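Local coordinates for protein DsrH (Allochromatium vinosum, PDB 2HY5) that assembles with DsrE and DsrF into the DsrEFH complex, which probably takes part in sulfur transfer during intracellular sulfur oxidation, at residues S2-N8 and C95-W101; F33-Y38 and D65-F71; L59-D65 and G79-Y85. All coordinates share one frame; numbering follows the deposited sequence.

Contact 1: residues S2-N8 and C95-W101; sequences SILHTVN and CDTVQAW
The carbonyl oxygen of Ser2 receives two backbone N-H groups from the start of 95-101: Asp96 N at 2.8 Å from Ser2 O, and Thr97 N in a weaker, longer bond. The Ser2 hydroxyl adds a second tie, OG donating to Asp96 OD1 at 3.0 Å from above the carboxylate plane. From there strands 3-7 and 97-101 run parallel, Leu4 and Thr6 each donating to and accepting from the backbone opposite; Leu4 N to Thr97 O is 2.8 Å and almost straight.

On the His5 face, Trp101 NE1 gives its hydrogen to His5 ND1 at 3.0 Å, with an N-H...N angle of 170°. In both residues CG lies anti to the carbonyl carbon (chi1 -59° in His5, -68° in Trp101), which sets the rings side by side, rim to rim. The bond lies in the indole plane but is tilted from the imidazole. Gln99 OE1 stands at the edge of the His5 ring, while Ile3 CG2 lies 3.7 Å above the imidazole plane, over its centre. A leucine in place of the tryptophan has no N-H to offer, and His5 ND1 would probably be left without this donor and the imidazole freer to turn.

On the face of Leu4, Thr6 and Val98 the contacts are mostly apolar: Thr6 CG2 meets Val98 CG1 at 3.9 Å, and Leu4 CB packs on Cys95 SG. Thr6 OG1 rests on Ala100 and holds a water that also reaches weakly to Trp101 O.

Helix 16-23 packs on Trp101 and His5, helix 85-94 on Leu4 and Val98, and the DsrF chain lies against Gln99 and Trp101. A parallel sheet with helices on both faces is characteristic of a three-layer alpha/beta/alpha sandwich, consistent with the DsrEFH-like family; here the last strand forms its edge within this chain, beside the first.

Contact 2: residues F33-Y38 and D65-F71; sequences FEDGIY and DLKARGF
Glu34 and Asp65 approach to 5.5 Å between their CA atoms where the loop after strand 29-32, with its short 3-10 turn at 35-36, meets the C-terminal half of helix 63-68, itself closed by a Schellman motif with Gly70 at C-prime. The two pieces are joined by a buried salt-bridge network of Asp35, Asp65 and Arg69.

Asp65 OD2 accepts the backbone N-H of Glu34 at 2.7 Å, the donor standing well above the carboxylate plane. Its other oxygen, OD1, faces Arg69 NH1 at 2.9 Å, so one carboxylate holds both the loop backbone and the arginine. Arg69 extends from CG to NE and grips Asp35 side-on: NE and NH2 both donate to Asp35 OD2, NH2 at 3.0 Å. That oxygen lies in the guanidinium plane, and the two flat groups are turned 77° apart. Glu34 O sits 3.4 Å above the guanidinium, over its centre. NH1 also donates to Asp65 O, which Arg69 N reaches from the opposite face; with NE and NH2 on Asp35 and NH1 on Asp65, the guanidinium is held against rotation. Gln15 of the DsrE chain bonds to both Asp65 OD1 and Arg69 NH2, carrying the network across the subunit boundary.

Beside the charged groups, Ile37 CG2 meets Leu66 CD2 at 3.7 Å while Ile37 CD1 presses on Asp65 CB. The Tyr38 side chain crosses that of Arg69 at roughly a right angle, and its CE2 touches Phe71 CE1. Its hydroxyl donates at 2.7 Å from Tyr38 OH to a water oxygen, and this water in turn donates to Arg69 O.

Contact 3: residues L59-D65 and G79-Y85; sequences LYVLGPD and GISVVDY
Val61 and Leu62, successive residues of strand 58-62 facing opposite sides of the sheet, are among the residues with the most surface buried by the contact, and Tyr85 closes over the second of them. Val61 lies alongside Val82 and points the same way, CG1 to CG2 at 3.7 Å, with Ile80 CG2 also against CG1. Its backbone N-H and C=O are both bonded to the neighbouring strand: Val61 N donates to Ser81 O at 2.9 Å, and Val61 O accepts from Val83 N along a nearly straight bond. The two strands run parallel, their short axes 37° apart.

Leu62 sits at the N-cap of helix 63-68 and sends CG anti to its backbone N (chi1 -170°), which carries its methyls past the strand end to the Tyr85 ring. CD2 touches Tyr85 CE2 at 3.5 Å, while CD1 lies over one face of the ring. Pro64 slides past the same ring in the opposite direction, CB reaching CE1 at 3.9 Å. A water links Tyr85 OH to Asp65 OD2.

The pairing runs on into the first helical turn: Gly63 N donates to Val83 O at 2.7 Å. Gly63 CA packs on Val82 CG1 at 3.6 Å. On the Leu62 face, Tyr60 CD2 packs on Val83 CG1.

The contact belongs to a beta-alpha-beta crossover, helix 63-68 leading from strand 58-62 to strand 81-83, outermost within this chain. Strand 29-32 pairs with 58-62 on its other flank, helix 47-53 packs on Leu59 and Ile80, and Gly59 of the DsrF chain packs on Pro64 and Tyr85.

Contacts 1 and 3 pair strands of one parallel sheet, their centres about 14 Å apart and not touching; contact 1 joins the first strand to the last, and the other two contacts lie within the loop it closes. Contact 2 sits beyond the C-terminal ends of strands 29-32 and 58-62, centred about 18 Å from contact 1, and is linked to it by a probable hydrogen bond from Phe33 N to Val7 O at 3.1 Å. Contacts 2 and 3 are closer, centres about 9 Å apart, and share Asp65 on helix 63-68. There Leu66 CD1 packs on Val61 CG1 at 3.5 Å. All three contacts border DsrE and DsrF chains.

Contact 1: residues S2-N8 and C95-W101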
loop_
_atom_site.group_PDB
_atom_site.type_symbol
_atom_site.label_atom_id
_atom_site.label_comp_id
_atom_site.label_asym_id
_atom_site.label_seq_id
_atom_site.Cartn_x
_atom_site.Cartn_y
_atom_site.Cartn_z
ATOM N N SER C 2 -10.503 -23.954 12.910
ATOM C CA SER C 2 -9.549 -23.565 13.992
ATOM C C SER C 2 -8.532 -22.548 13.487
ATOM O O SER C 2 -7.385 -22.541 13.923
ATOM C CB SER C 2 -8.822 -24.805 14.514
ATOM O OG SER C 2 -8.116 -25.450 13.465
ATOM N N ILE C 3 -8.951 -21.695 12.558
ATOM C CA ILE C 3 -8.062 -20.669 12.024
ATOM C C ILE C 3 -8.466 -19.304 12.550
ATOM O O ILE C 3 -9.654 -19.010 12.686
ATOM C CB ILE C 3 -8.142 -20.582 10.480
ATOM C CG1 ILE C 3 -7.699 -21.903 9.853
ATOM C CG2 ILE C 3 -7.282 -19.425 9.973
ATOM C CD1 ILE C 3 -7.870 -21.936 8.345
ATOM N N LEU C 4 -7.472 -18.478 12.854
ATOM C CA LEU C 4 -7.738 -17.113 13.268
ATOM C C LEU C 4 -7.378 -16.292 12.042
ATOM O O LEU C 4 -6.217 -16.259 11.629
ATOM C CB LEU C 4 -6.849 -16.662 14.431
ATOM C CG LEU C 4 -6.894 -15.137 14.623
ATOM C CD1 LEU C 4 -8.268 -14.718 15.128
ATOM C CD2 LEU C 4 -5.803 -14.688 15.585
ATOM N N HIS C 5 -8.375 -15.656 11.444
ATOM C CA HIS C 5 -8.140 -14.818 10.275
ATOM C C HIS C 5 -7.948 -13.392 10.766
ATOM O O HIS C 5 -8.676 -12.932 11.648
ATOM C CB HIS C 5 -9.355 -14.850 9.345
ATOM C CG HIS C 5 -9.702 -16.216 8.843
ATOM N ND1 HIS C 5 -9.170 -16.743 7.686
ATOM C CD2 HIS C 5 -10.520 -17.172 9.347
ATOM C CE1 HIS C 5 -9.646 -17.960 7.496
ATOM N NE2 HIS C 5 -10.468 -18.246 8.491
ATOM N N THR C 6 -6.966 -12.688 10.211
ATOM C CA THR C 6 -6.759 -11.301 10.603
ATOM C C THR C 6 -7.037 -10.417 9.395
ATOM O O THR C 6 -6.620 -10.725 8.277
ATOM C CB THR C 6 -5.320 -11.041 11.112
ATOM O OG1 THR C 6 -4.375 -11.328 10.072
ATOM C CG2 THR C 6 -5.017 -11.911 12.331
ATOM N N VAL C 7 -7.769 -9.333 9.623
ATOM C CA VAL C 7 -8.110 -8.393 8.553
ATOM C C VAL C 7 -7.721 -7.004 9.032
ATOM O O VAL C 7 -8.255 -6.522 10.033
ATOM C CB VAL C 7 -9.624 -8.420 8.246
ATOM C CG1 VAL C 7 -9.956 -7.395 7.170
ATOM C CG2 VAL C 7 -10.036 -9.816 7.792
ATOM N N ASN C 8 -6.800 -6.355 8.320
ATOM C CA ASN C 8 -6.346 -5.032 8.740
ATOM C C ASN C 8 -6.694 -3.886 7.808
ATOM O O ASN C 8 -6.257 -2.763 8.031
ATOM C CB ASN C 8 -4.830 -5.040 8.946
ATOM C CG ASN C 8 -4.067 -5.187 7.641
ATOM O OD1 ASN C 8 -2.915 -4.771 7.533
ATOM N ND2 ASN C 8 -4.705 -5.793 6.646
ATOM N N CYS C 95 -6.394 -20.462 18.759
ATOM C CA CYS C 95 -6.641 -21.025 17.436
ATOM C C CYS C 95 -5.401 -21.811 17.003
ATOM O O CYS C 95 -4.316 -21.617 17.544
ATOM C CB CYS C 95 -6.951 -19.909 16.435
ATOM S SG CYS C 95 -8.543 -19.090 16.733
ATOM N N ASP C 96 -5.561 -22.700 16.028
ATOM C CA ASP C 96 -4.448 -23.531 15.572
ATOM C C ASP C 96 -3.499 -22.862 14.585
ATOM O O ASP C 96 -2.308 -23.168 14.558
ATOM C CB ASP C 96 -4.988 -24.818 14.944
ATOM C CG ASP C 96 -5.756 -25.668 15.933
ATOM O OD1 ASP C 96 -6.365 -26.667 15.505
ATOM O OD2 ASP C 96 -5.748 -25.341 17.138
ATOM N N THR C 97 -4.023 -21.960 13.768
ATOM C CA THR C 97 -3.199 -21.276 12.777
ATOM C C THR C 97 -3.712 -19.859 12.587
ATOM O O THR C 97 -4.888 -19.588 12.805
ATOM C CB THR C 97 -3.245 -22.016 11.415
ATOM O OG1 THR C 97 -2.788 -23.363 11.595
ATOM C CG2 THR C 97 -2.363 -21.323 10.390
ATOM N N VAL C 98 -2.823 -18.954 12.195
ATOM C CA VAL C 98 -3.202 -17.572 11.950
ATOM C C VAL C 98 -3.058 -17.322 10.457
ATOM O O VAL C 98 -2.070 -17.723 9.845
ATOM C CB VAL C 98 -2.292 -16.586 12.708
ATOM C CG1 VAL C 98 -2.789 -15.155 12.500
ATOM C CG2 VAL C 98 -2.265 -16.930 14.193
ATOM N N GLN C 99 -4.056 -16.673 9.872
ATOM C CA GLN C 99 -4.031 -16.385 8.446
ATOM C C GLN C 99 -4.278 -14.903 8.244
ATOM O O GLN C 99 -5.337 -14.396 8.596
ATOM C CB GLN C 99 -5.112 -17.181 7.722
ATOM C CG GLN C 99 -5.030 -17.080 6.207
ATOM C CD GLN C 99 -5.995 -18.015 5.516
ATOM O OE1 GLN C 99 -7.164 -17.690 5.322
ATOM N NE2 GLN C 99 -5.513 -19.199 5.157
ATOM N N ALA C 100 -3.304 -14.205 7.672
ATOM C CA ALA C 100 -3.449 -12.771 7.465
ATOM C C ALA C 100 -4.018 -12.423 6.092
ATOM O O ALA C 100 -3.542 -12.912 5.070
ATOM C CB ALA C 100 -2.098 -12.085 7.654
ATOM N N TRP C 101 -5.047 -11.585 6.087
ATOM C CA TRP C 101 -5.666 -11.120 4.855
ATOM C C TRP C 101 -5.217 -9.681 4.727
ATOM O O TRP C 101 -5.762 -8.787 5.380
ATOM C CB TRP C 101 -7.190 -11.199 4.936
ATOM C CG TRP C 101 -7.699 -12.602 4.979
ATOM C CD1 TRP C 101 -7.835 -13.396 6.086
ATOM C CD2 TRP C 101 -8.118 -13.395 3.861
ATOM N NE1 TRP C 101 -8.313 -14.638 5.725
ATOM C CE2 TRP C 101 -8.497 -14.662 4.371
ATOM C CE3 TRP C 101 -8.204 -13.160 2.484
ATOM C CZ2 TRP C 101 -8.971 -15.693 3.524
ATOM C CZ3 TRP C 101 -8.669 -14.181 1.652
ATOM C CH2 TRP C 101 -9.045 -15.429 2.174
HETATM O O HOH W 1 -4.059 -8.944 8.362
#

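Contact 2: residues F33-Y38 and D65-F71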
loop_
_atom_site.group_PDB
_atom_site.type_symbol
_atom_site.label_atom_id
_atom_site.label_comp_id
_atom_site.label_asym_id
_atom_site.label_seq_id
_atom_site.Cartn_x
_atom_site.Cartn_y
_atom_site.Cartn_z
ATOM N N PHE C 33 -8.351 -5.455 12.920
ATOM C CA PHE C 33 -7.458 -4.519 13.581
ATOM C C PHE C 33 -6.982 -3.486 12.566
ATOM O O PHE C 33 -7.237 -3.630 11.373
ATOM C CB PHE C 33 -6.304 -5.244 14.307
ATOM C CG PHE C 33 -5.271 -5.867 13.404
ATOM C CD1 PHE C 33 -5.611 -6.870 12.502
ATOM C CD2 PHE C 33 -3.935 -5.488 13.507
ATOM C CE1 PHE C 33 -4.636 -7.489 11.721
ATOM C CE2 PHE C 33 -2.955 -6.101 12.732
ATOM C CZ PHE C 33 -3.305 -7.104 11.837
ATOM N N GLU C 34 -6.326 -2.432 13.039
ATOM C CA GLU C 34 -5.901 -1.351 12.161
ATOM C C GLU C 34 -7.159 -0.811 11.477
ATOM O O GLU C 34 -8.185 -0.629 12.130
ATOM C CB GLU C 34 -4.873 -1.849 11.135
ATOM C CG GLU C 34 -3.517 -2.154 11.758
ATOM C CD GLU C 34 -2.459 -2.547 10.744
ATOM O OE1 GLU C 34 -2.608 -2.197 9.554
ATOM O OE2 GLU C 34 -1.468 -3.196 11.143
ATOM N N ASP C 35 -7.093 -0.567 10.173
ATOM C CA ASP C 35 -8.241 -0.037 9.442
ATOM C C ASP C 35 -9.393 -1.037 9.283
ATOM O O ASP C 35 -10.497 -0.664 8.868
ATOM C CB ASP C 35 -7.793 0.472 8.068
ATOM C CG ASP C 35 -6.979 1.757 8.154
ATOM O OD1 ASP C 35 -6.442 2.185 7.110
ATOM O OD2 ASP C 35 -6.882 2.356 9.254
ATOM N N GLY C 36 -9.143 -2.303 9.606
ATOM C CA GLY C 36 -10.195 -3.300 9.503
ATOM C C GLY C 36 -11.301 -3.032 10.514
ATOM O O GLY C 36 -12.427 -3.522 10.367
ATOM N N ILE C 37 -10.969 -2.252 11.543
ATOM C CA ILE C 37 -11.889 -1.879 12.626
ATOM C C ILE C 37 -13.211 -1.273 12.154
ATOM O O ILE C 37 -14.258 -1.479 12.765
ATOM C CB ILE C 37 -11.190 -0.871 13.583
ATOM C CG1 ILE C 37 -10.819 -1.573 14.881
ATOM C CG2 ILE C 37 -12.048 0.370 13.815
ATOM C CD1 ILE C 37 -9.780 -2.621 14.705
ATOM N N TYR C 38 -13.157 -0.520 11.065
ATOM C CA TYR C 38 -14.354 0.134 10.557
ATOM C C TYR C 38 -15.478 -0.842 10.206
ATOM O O TYR C 38 -16.654 -0.487 10.267
ATOM C CB TYR C 38 -13.987 0.994 9.349
ATOM C CG TYR C 38 -13.042 2.122 9.704
ATOM C CD1 TYR C 38 -11.759 2.184 9.157
ATOM C CD2 TYR C 38 -13.434 3.132 10.579
ATOM C CE1 TYR C 38 -10.894 3.224 9.472
ATOM C CE2 TYR C 38 -12.576 4.185 10.898
ATOM C CZ TYR C 38 -11.304 4.222 10.339
ATOM O OH TYR C 38 -10.446 5.261 10.626
ATOM N N ASP C 65 -7.234 0.041 18.344
ATOM C CA ASP C 65 -7.423 0.647 17.028
ATOM C C ASP C 65 -8.799 1.306 16.938
ATOM O O ASP C 65 -8.956 2.352 16.306
ATOM C CB ASP C 65 -7.232 -0.392 15.913
ATOM C CG ASP C 65 -5.761 -0.604 15.562
ATOM O OD1 ASP C 65 -5.043 0.410 15.405
ATOM O OD2 ASP C 65 -5.320 -1.768 15.424
ATOM N N LEU C 66 -9.794 0.699 17.578
ATOM C CA LEU C 66 -11.139 1.266 17.584
ATOM C C LEU C 66 -11.107 2.645 18.221
ATOM O O LEU C 66 -11.601 3.620 17.653
ATOM C CB LEU C 66 -12.090 0.384 18.400
ATOM C CG LEU C 66 -13.028 -0.598 17.704
ATOM C CD1 LEU C 66 -13.691 -1.468 18.763
ATOM C CD2 LEU C 66 -14.079 0.159 16.892
ATOM N N LYS C 67 -10.523 2.714 19.415
ATOM C CA LYS C 67 -10.439 3.963 20.164
ATOM C C LYS C 67 -9.608 5.020 19.449
ATOM O O LYS C 67 -9.944 6.202 19.465
ATOM C CB LYS C 67 -9.825 3.722 21.549
ATOM C CG LYS C 67 -10.430 2.596 22.366
ATOM C CD LYS C 67 -9.601 2.387 23.629
ATOM C CE LYS C 67 -9.766 0.991 24.223
ATOM N NZ LYS C 67 -11.163 0.686 24.635
ATOM N N ALA C 68 -8.515 4.598 18.830
ATOM C CA ALA C 68 -7.643 5.526 18.131
ATOM C C ALA C 68 -8.383 6.212 16.988
ATOM O O ALA C 68 -8.103 7.364 16.647
ATOM C CB ALA C 68 -6.436 4.788 17.594
ATOM N N ARG C 69 -9.342 5.502 16.409
ATOM C CA ARG C 69 -10.092 6.055 15.296
ATOM C C ARG C 69 -11.364 6.794 15.695
ATOM O O ARG C 69 -12.131 7.230 14.839
ATOM C CB ARG C 69 -10.353 4.951 14.275
ATOM C CG ARG C 69 -9.053 4.544 13.574
ATOM C CD ARG C 69 -9.158 3.215 12.867
ATOM N NE ARG C 69 -7.928 2.865 12.157
ATOM C CZ ARG C 69 -6.806 2.458 12.743
ATOM N NH1 ARG C 69 -6.739 2.347 14.066
ATOM N NH2 ARG C 69 -5.756 2.140 12.001
ATOM N N GLY C 70 -11.568 6.943 17.003
ATOM C CA GLY C 70 -12.708 7.688 17.513
ATOM C C GLY C 70 -13.968 6.940 17.900
ATOM O O GLY C 70 -15.025 7.553 18.039
ATOM N N PHE C 71 -13.882 5.632 18.097
ATOM C CA PHE C 71 -15.080 4.882 18.452
ATOM C C PHE C 71 -14.999 4.124 19.765
ATOM O O PHE C 71 -13.987 3.499 20.074
ATOM C CB PHE C 71 -15.442 3.921 17.318
ATOM C CG PHE C 71 -15.565 4.597 15.987
ATOM C CD1 PHE C 71 -14.451 4.758 15.167
ATOM C CD2 PHE C 71 -16.779 5.141 15.583
ATOM C CE1 PHE C 71 -14.545 5.457 13.962
ATOM C CE2 PHE C 71 -16.884 5.839 14.385
ATOM C CZ PHE C 71 -15.762 5.999 13.572
HETATM O O HOH W 2 -11.449 7.377 12.046
#

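Contact 3: residues L59-D65 and G79-Y85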
loop_
_atom_site.group_PDB
_atom_site.type_symbol
_atom_site.label_atom_id
_atom_site.label_comp_id
_atom_site.label_asym_id
_atom_site.label_seq_id
_atom_site.Cartn_x
_atom_site.Cartn_y
_atom_site.Cartn_z
ATOM N N LEU C 59 -16.358 -13.193 15.812
ATOM C CA LEU C 59 -15.698 -11.966 15.369
ATOM C C LEU C 59 -15.156 -11.159 16.541
ATOM O O LEU C 59 -15.809 -11.032 17.582
ATOM C CB LEU C 59 -16.676 -11.094 14.577
ATOM C CG LEU C 59 -17.402 -11.711 13.380
ATOM C CD1 LEU C 59 -18.240 -10.632 12.701
ATOM C CD2 LEU C 59 -16.401 -12.306 12.400
ATOM N N TYR C 60 -13.959 -10.610 16.356
ATOM C CA TYR C 60 -13.297 -9.801 17.374
ATOM C C TYR C 60 -12.783 -8.526 16.729
ATOM O O TYR C 60 -12.490 -8.507 15.535
ATOM C CB TYR C 60 -12.104 -10.548 17.971
ATOM C CG TYR C 60 -12.449 -11.877 18.588
ATOM C CD1 TYR C 60 -12.649 -13.006 17.795
ATOM C CD2 TYR C 60 -12.598 -12.001 19.967
ATOM C CE1 TYR C 60 -12.989 -14.231 18.366
ATOM C CE2 TYR C 60 -12.940 -13.222 20.547
ATOM C CZ TYR C 60 -13.135 -14.328 19.741
ATOM O OH TYR C 60 -13.498 -15.526 20.312
ATOM N N VAL C 61 -12.675 -7.468 17.521
ATOM C CA VAL C 61 -12.173 -6.199 17.019
ATOM C C VAL C 61 -11.162 -5.680 18.032
ATOM O O VAL C 61 -11.369 -5.810 19.235
ATOM C CB VAL C 61 -13.330 -5.178 16.828
ATOM C CG1 VAL C 61 -14.010 -4.882 18.154
ATOM C CG2 VAL C 61 -12.797 -3.901 16.207
ATOM N N LEU C 62 -10.062 -5.106 17.551
ATOM C CA LEU C 62 -9.027 -4.605 18.451
ATOM C C LEU C 62 -9.398 -3.239 19.029
ATOM O O LEU C 62 -9.432 -2.235 18.319
ATOM C CB LEU C 62 -7.682 -4.536 17.715
ATOM C CG LEU C 62 -6.449 -4.268 18.581
ATOM C CD1 LEU C 62 -6.239 -5.397 19.589
ATOM C CD2 LEU C 62 -5.238 -4.141 17.677
ATOM N N GLY C 63 -9.678 -3.224 20.331
ATOM C CA GLY C 63 -10.068 -2.006 21.021
ATOM C C GLY C 63 -9.141 -0.817 20.842
ATOM O O GLY C 63 -9.615 0.301 20.642
ATOM N N PRO C 64 -7.817 -1.015 20.932
ATOM C CA PRO C 64 -6.875 0.095 20.762
ATOM C C PRO C 64 -7.043 0.806 19.417
ATOM O O PRO C 64 -6.994 2.036 19.355
ATOM C CB PRO C 64 -5.520 -0.588 20.907
ATOM C CG PRO C 64 -5.805 -1.645 21.927
ATOM C CD PRO C 64 -7.118 -2.218 21.424
ATOM N N ASP C 65 -7.234 0.041 18.344
ATOM C CA ASP C 65 -7.423 0.647 17.028
ATOM C C ASP C 65 -8.799 1.306 16.938
ATOM O O ASP C 65 -8.956 2.352 16.306
ATOM C CB ASP C 65 -7.232 -0.392 15.913
ATOM C CG ASP C 65 -5.761 -0.604 15.562
ATOM O OD1 ASP C 65 -5.043 0.410 15.405
ATOM O OD2 ASP C 65 -5.320 -1.768 15.424
ATOM N N GLY C 79 -22.176 -8.471 19.334
ATOM C CA GLY C 79 -21.746 -9.814 18.984
ATOM C C GLY C 79 -20.260 -9.870 18.707
ATOM O O GLY C 79 -19.627 -10.915 18.865
ATOM N N ILE C 80 -19.704 -8.745 18.273
ATOM C CA ILE C 80 -18.274 -8.666 18.002
ATOM C C ILE C 80 -17.599 -8.333 19.329
ATOM O O ILE C 80 -17.882 -7.304 19.933
ATOM C CB ILE C 80 -17.953 -7.557 16.986
ATOM C CG1 ILE C 80 -18.692 -7.833 15.676
ATOM C CG2 ILE C 80 -16.450 -7.502 16.733
ATOM C CD1 ILE C 80 -18.409 -6.821 14.586
ATOM N N SER C 81 -16.713 -9.215 19.779
ATOM C CA SER C 81 -16.014 -9.026 21.044
ATOM C C SER C 81 -14.836 -8.081 20.883
ATOM O O SER C 81 -14.036 -8.244 19.968
ATOM C CB SER C 81 -15.491 -10.367 21.563
ATOM O OG SER C 81 -16.542 -11.292 21.768
ATOM N N VAL C 82 -14.731 -7.105 21.779
ATOM C CA VAL C 82 -13.630 -6.147 21.741
ATOM C C VAL C 82 -12.491 -6.708 22.592
ATOM O O VAL C 82 -12.702 -7.091 23.743
ATOM C CB VAL C 82 -14.066 -4.778 22.303
ATOM C CG1 VAL C 82 -12.918 -3.778 22.221
ATOM C CG2 VAL C 82 -15.273 -4.266 21.527
ATOM N N VAL C 83 -11.295 -6.768 22.012
ATOM C CA VAL C 83 -10.120 -7.288 22.703
ATOM C C VAL C 83 -8.956 -6.295 22.630
ATOM O O VAL C 83 -8.958 -5.389 21.800
ATOM C CB VAL C 83 -9.648 -8.613 22.073
ATOM C CG1 VAL C 83 -10.764 -9.647 22.134
ATOM C CG2 VAL C 83 -9.219 -8.375 20.627
ATOM N N ASP C 84 -7.973 -6.451 23.515
ATOM C CA ASP C 84 -6.804 -5.578 23.474
ATOM C C ASP C 84 -5.673 -6.401 22.877
ATOM O O ASP C 84 -5.903 -7.513 22.409
ATOM C CB ASP C 84 -6.422 -5.069 24.870
ATOM C CG ASP C 84 -6.338 -6.175 25.892
ATOM O OD1 ASP C 84 -6.130 -7.342 25.501
ATOM O OD2 ASP C 84 -6.467 -5.871 27.095
ATOM N N TYR C 85 -4.455 -5.876 22.879
ATOM C CA TYR C 85 -3.357 -6.638 22.296
ATOM C C TYR C 85 -3.116 -7.967 23.004
ATOM O O TYR C 85 -2.763 -8.959 22.363
ATOM C CB TYR C 85 -2.079 -5.799 22.264
ATOM C CG TYR C 85 -2.063 -4.796 21.124
ATOM C CD1 TYR C 85 -2.232 -3.430 21.361
ATOM C CD2 TYR C 85 -1.894 -5.218 19.808
ATOM C CE1 TYR C 85 -2.233 -2.508 20.309
ATOM C CE2 TYR C 85 -1.892 -4.308 18.749
ATOM C CZ TYR C 85 -2.062 -2.958 19.007
ATOM O OH TYR C 85 -2.057 -2.055 17.966
HETATM O O HOH W 3 -18.598 -13.164 17.603
HETATM O O HOH W 4 -16.669 -12.953 19.641
HETATM O O HOH W 5 -2.809 -2.781 15.652
#